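Side-chain contacts in aromatic-L-amino-acid decarboxylase (Catharanthus roseus, PDB 6EEW), which catalyses the pyridoxal 5'-phosphate-dependent decarboxylation of L-tryptophan to tryptamine and of 5-hydroxy-L-tryptophan to serotonin: residues Glu169-Thr174 and Phe254-Leu259; Ala177-Ala182 and Gly192-Tyr197. One frame throughout, in Å; residues are numbered along the deposited sequence.

Contact 1: residues Glu169-Thr174 and Phe254-Leu259; sequences ESILCT and FLCATL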
# COMPACT_ATOMS: atom_id res chain seq x y z
N GLU A 169 6.71 0.02 5.65
CA GLU A 169 6.92 1.29 4.96
C GLU A 169 6.90 2.48 5.92
O GLU A 169 7.56 3.48 5.65
CB GLU A 169 5.89 1.46 3.82
CG GLU A 169 4.41 1.40 4.19
CD GLU A 169 3.49 1.67 2.97
OE1 GLU A 169 3.98 1.58 1.83
OE2 GLU A 169 2.30 2.00 3.17
N SER A 170 6.21 2.38 7.05
CA SER A 170 6.31 3.45 8.05
C SER A 170 7.72 3.53 8.61
O SER A 170 8.31 4.61 8.70
CB SER A 170 5.29 3.23 9.14
OG SER A 170 4.01 3.27 8.57
N ILE A 171 8.27 2.38 9.00
CA ILE A 171 9.64 2.36 9.50
C ILE A 171 10.61 2.81 8.42
O ILE A 171 11.56 3.55 8.69
CB ILE A 171 10.01 0.96 10.04
CG1 ILE A 171 9.20 0.68 11.31
CG2 ILE A 171 11.47 0.92 10.41
CD1 ILE A 171 9.53 -0.65 11.97
N LEU A 172 10.40 2.35 7.18
CA LEU A 172 11.26 2.76 6.08
C LEU A 172 11.26 4.27 5.91
O LEU A 172 12.32 4.89 5.74
CB LEU A 172 10.82 2.06 4.79
CG LEU A 172 11.55 2.39 3.49
CD1 LEU A 172 13.04 2.14 3.61
CD2 LEU A 172 10.97 1.60 2.33
N CYS A 173 10.08 4.89 5.98
CA CYS A 173 10.00 6.35 5.85
C CYS A 173 10.74 7.05 6.99
O CYS A 173 11.51 7.99 6.76
CB CYS A 173 8.53 6.77 5.77
SG CYS A 173 7.78 6.47 4.06
N THR A 174 10.54 6.60 8.24
CA THR A 174 11.24 7.28 9.32
C THR A 174 12.74 7.06 9.23
O THR A 174 13.52 7.98 9.54
CB THR A 174 10.71 6.86 10.70
OG1 THR A 174 11.03 5.49 10.98
CG2 THR A 174 9.22 7.08 10.77
N PHE A 254 19.64 5.55 14.05
CA PHE A 254 18.26 5.13 14.13
C PHE A 254 18.16 3.99 15.11
O PHE A 254 19.00 3.08 15.10
CB PHE A 254 17.72 4.68 12.77
CG PHE A 254 16.24 4.39 12.75
CD1 PHE A 254 15.76 3.11 12.95
CD2 PHE A 254 15.34 5.41 12.50
CE1 PHE A 254 14.39 2.86 12.91
CE2 PHE A 254 13.96 5.16 12.45
CZ PHE A 254 13.49 3.89 12.66
N LEU A 255 17.13 4.04 15.94
CA LEU A 255 16.85 3.02 16.92
C LEU A 255 15.39 2.66 16.75
O LEU A 255 14.53 3.55 16.78
CB LEU A 255 17.12 3.50 18.35
CG LEU A 255 16.50 2.58 19.39
CD1 LEU A 255 17.21 1.22 19.34
CD2 LEU A 255 16.53 3.20 20.81
N CYS A 256 15.14 1.38 16.52
CA CYS A 256 13.79 0.86 16.42
C CYS A 256 13.50 0.16 17.73
O CYS A 256 14.00 -0.94 17.98
CB CYS A 256 13.67 -0.10 15.24
SG CYS A 256 12.01 -0.73 14.98
N ALA A 257 12.69 0.80 18.57
CA ALA A 257 12.25 0.21 19.83
C ALA A 257 10.89 -0.45 19.60
O ALA A 257 9.93 0.22 19.20
CB ALA A 257 12.17 1.27 20.92
N THR A 258 10.80 -1.74 19.91
CA THR A 258 9.62 -2.55 19.64
C THR A 258 8.78 -2.74 20.90
O THR A 258 9.27 -3.22 21.92
CB THR A 258 10.01 -3.91 19.08
OG1 THR A 258 10.92 -3.72 18.00
CG2 THR A 258 8.77 -4.66 18.61
N LEU A 259 7.50 -2.37 20.79
CA LEU A 259 6.50 -2.57 21.82
C LEU A 259 5.63 -3.74 21.37
O LEU A 259 4.63 -3.57 20.69
CB LEU A 259 5.69 -1.30 22.02
CG LEU A 259 4.99 -1.17 23.36
CD1 LEU A 259 6.04 -1.22 24.47
CD2 LEU A 259 4.22 0.13 23.41
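Ile-171 and Cys-256, with CA atoms 8.2 Å apart, mark where helix 169-174 passes over strand 254-258, the axes approaching to 10.6 Å and running roughly antiparallel at 153°. At that spacing side chains do most of the bridging, and no hydrogen bond crosses it. Thr-174 and Phe-254 cross at about a right angle: Thr-174 OG1 comes to the ring's edge, near its plane, 3.3 Å from Phe-254 CE2 and 3.4 Å from Phe-254 CZ. The hydroxyl is there because chi1 of 68° sets it between the backbone N and carbonyl carbon of Thr-174. Ile-171 contributes two separate branches. Its CG2 lies oblique to the ring, 4.2 Å from Phe-254 CZ, and the end of its longer arm, CD1, rests 3.9 Å from Cys-256 SG. The touching side chains are therefore apolar apart from one hydroxyl, and all four residues are buried. This is a helix packed on a sheet strand in the pyridoxal-dependent decarboxylase domain, with the Ile-171 side chain about 6 Å from that of Ser-168, which probably binds the cofactor. His-285 of strand 283-287 touches Ile-171, Thr-174 and Phe-254, so the neighbouring strand packs along the contact; the rings of Trp-283 and Phe-254 meet with their planes at about 25°. Helix 206-212 supplies Thr-209 to Ile-171 and Phe-206 to Cys-256, and strand 328-332 reaches Thr-174 through Leu-330.

Contact 2: residues Ala177-Ala182 and Gly192-Tyr197; sequences AARERA and GKLVCY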
# COMPACT_ATOMS: atom_id res chain seq x y z
N ALA A 177 14.01 9.49 6.66
CA ALA A 177 14.03 10.83 7.26
C ALA A 177 15.28 11.02 8.12
O ALA A 177 15.99 12.02 8.00
CB ALA A 177 12.76 11.05 8.09
N ALA A 178 15.56 10.06 8.99
CA ALA A 178 16.76 10.15 9.83
C ALA A 178 18.02 10.18 8.97
O ALA A 178 18.94 10.98 9.21
CB ALA A 178 16.80 9.00 10.82
N ARG A 179 18.09 9.27 7.98
CA ARG A 179 19.24 9.22 7.08
C ARG A 179 19.48 10.56 6.41
O ARG A 179 20.62 11.03 6.32
CB ARG A 179 19.03 8.13 6.02
CG ARG A 179 20.20 7.96 5.03
CD ARG A 179 19.74 7.22 3.74
NE ARG A 179 18.94 8.10 2.90
CZ ARG A 179 18.15 7.69 1.91
NH1 ARG A 179 18.04 6.39 1.63
NH2 ARG A 179 17.45 8.57 1.22
N GLU A 180 18.42 11.19 5.92
CA GLU A 180 18.59 12.43 5.18
C GLU A 180 18.97 13.57 6.12
O GLU A 180 19.73 14.46 5.73
CB GLU A 180 17.33 12.77 4.39
CG GLU A 180 17.18 11.98 3.08
CD GLU A 180 18.38 12.11 2.12
OE1 GLU A 180 18.96 13.22 1.99
OE2 GLU A 180 18.74 11.09 1.50
N ARG A 181 18.45 13.59 7.35
CA ARG A 181 18.94 14.58 8.30
C ARG A 181 20.45 14.48 8.44
O ARG A 181 21.18 15.48 8.32
CB ARG A 181 18.27 14.40 9.67
CG ARG A 181 18.79 15.40 10.69
CD ARG A 181 18.05 15.33 12.00
NE ARG A 181 18.16 14.04 12.65
CZ ARG A 181 17.46 13.73 13.74
NH1 ARG A 181 16.64 14.63 14.26
NH2 ARG A 181 17.58 12.54 14.32
N ALA A 182 20.94 13.25 8.63
CA ALA A 182 22.39 13.06 8.70
C ALA A 182 23.08 13.50 7.42
O ALA A 182 24.07 14.24 7.47
CB ALA A 182 22.71 11.59 9.02
N GLY A 192 28.24 5.75 4.82
CA GLY A 192 29.01 4.62 5.32
C GLY A 192 29.31 4.66 6.80
O GLY A 192 29.92 3.71 7.31
N LYS A 193 28.96 5.74 7.49
CA LYS A 193 29.15 5.88 8.93
C LYS A 193 27.87 5.65 9.74
O LYS A 193 27.96 5.50 10.96
CB LYS A 193 29.69 7.27 9.26
CG LYS A 193 31.03 7.55 8.65
CD LYS A 193 31.54 8.94 8.97
CE LYS A 193 32.91 9.16 8.33
NZ LYS A 193 33.49 10.49 8.66
N LEU A 194 26.71 5.64 9.09
CA LEU A 194 25.43 5.67 9.80
C LEU A 194 25.06 4.28 10.30
O LEU A 194 24.99 3.32 9.51
CB LEU A 194 24.35 6.23 8.88
CG LEU A 194 24.74 7.53 8.17
CD1 LEU A 194 23.56 8.13 7.42
CD2 LEU A 194 25.36 8.54 9.13
N VAL A 195 24.82 4.16 11.60
CA VAL A 195 24.52 2.88 12.23
C VAL A 195 23.07 2.87 12.69
O VAL A 195 22.59 3.85 13.27
CB VAL A 195 25.47 2.60 13.41
CG1 VAL A 195 25.13 1.25 14.06
CG2 VAL A 195 26.89 2.62 12.93
N CYS A 196 22.39 1.76 12.43
CA CYS A 196 21.02 1.55 12.88
C CYS A 196 21.01 0.44 13.91
O CYS A 196 21.79 -0.52 13.80
CB CYS A 196 20.10 1.17 11.72
SG CYS A 196 19.87 2.43 10.45
N TYR A 197 20.14 0.56 14.91
CA TYR A 197 20.06 -0.36 16.03
C TYR A 197 18.65 -0.93 16.13
O TYR A 197 17.66 -0.21 15.97
CB TYR A 197 20.45 0.33 17.35
CG TYR A 197 21.79 1.05 17.32
CD1 TYR A 197 21.89 2.37 16.92
CD2 TYR A 197 22.95 0.40 17.71
CE1 TYR A 197 23.11 3.03 16.90
CE2 TYR A 197 24.18 1.04 17.70
CZ TYR A 197 24.26 2.36 17.30
OH TYR A 197 25.48 3.00 17.28
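Arg-179 NH2, on the residue whose aliphatic stem meets Leu-194, is gripped by two acceptors: Glu-180 OE2 at 2.8 Å and the backbone O of Lys-211 of the second subunit. The bond to Glu-180 is a salt bridge with an N-H...O angle of 144°. It uses the anti lone pair of OE2, which sits 21° out of the guanidinium plane. A second, weak bond joins Arg-179 NE to the same OE2 at 3.3 Å. NH1 is held as well, by Ala-213 O of its own chain and Leu-212 O of the second subunit, so the guanidinium is fixed in rotation at the dimer interface. The bend at chi3 (74°) leads this polar end away from the strand and leaves the upper chain to pack. There Arg-179 crosses Leu-194 at about a right angle, its CG 4.1 Å from Leu-194 CD1. Both methyls of Leu-194 also face Ala-182 CB, CD1 at 3.9 Å and CD2 at 4.0 Å, and no hydrogen bond joins the two segments. An alanine in place of Arg-179 would remove the CG that meets Leu-194 CD1 and is likely to leave the Glu-180 carboxylate and the carbonyls of the second subunit without their cationic partner. Leu-253 of strand 251-258 touches both Ala-182 and Leu-194, extending the apolar patch. Helix 167-186 joins strand 160-164 to strand 194-199, which run parallel with other strands between them, so this is helix-on-sheet packing within a long beta-alpha-beta crossover, characteristic of the large domain of fold-type I pyridoxal phosphate enzymes.

Both contacts lay helix 167-186 on the same mixed sheet, contact 1 against strand 251-258 and contact 2 against its neighbour 194-199. The strands are joined directly: Phe-254 O and Tyr-197 N lie 2.8 Å apart, a probable hydrogen bond. Along the chain, contact 2 is nested inside the loop that contact 1 closes. Contact 1 is the deeper, about 12 Å from the centre of the chain to its own centre, against about 24 Å for contact 2, whose Ala-182 is partly exposed. Chemistry follows place: an aromatic ring, a sulfur and a hydroxyl inside, small aliphatic contacts further out, with charge turned toward the second subunit.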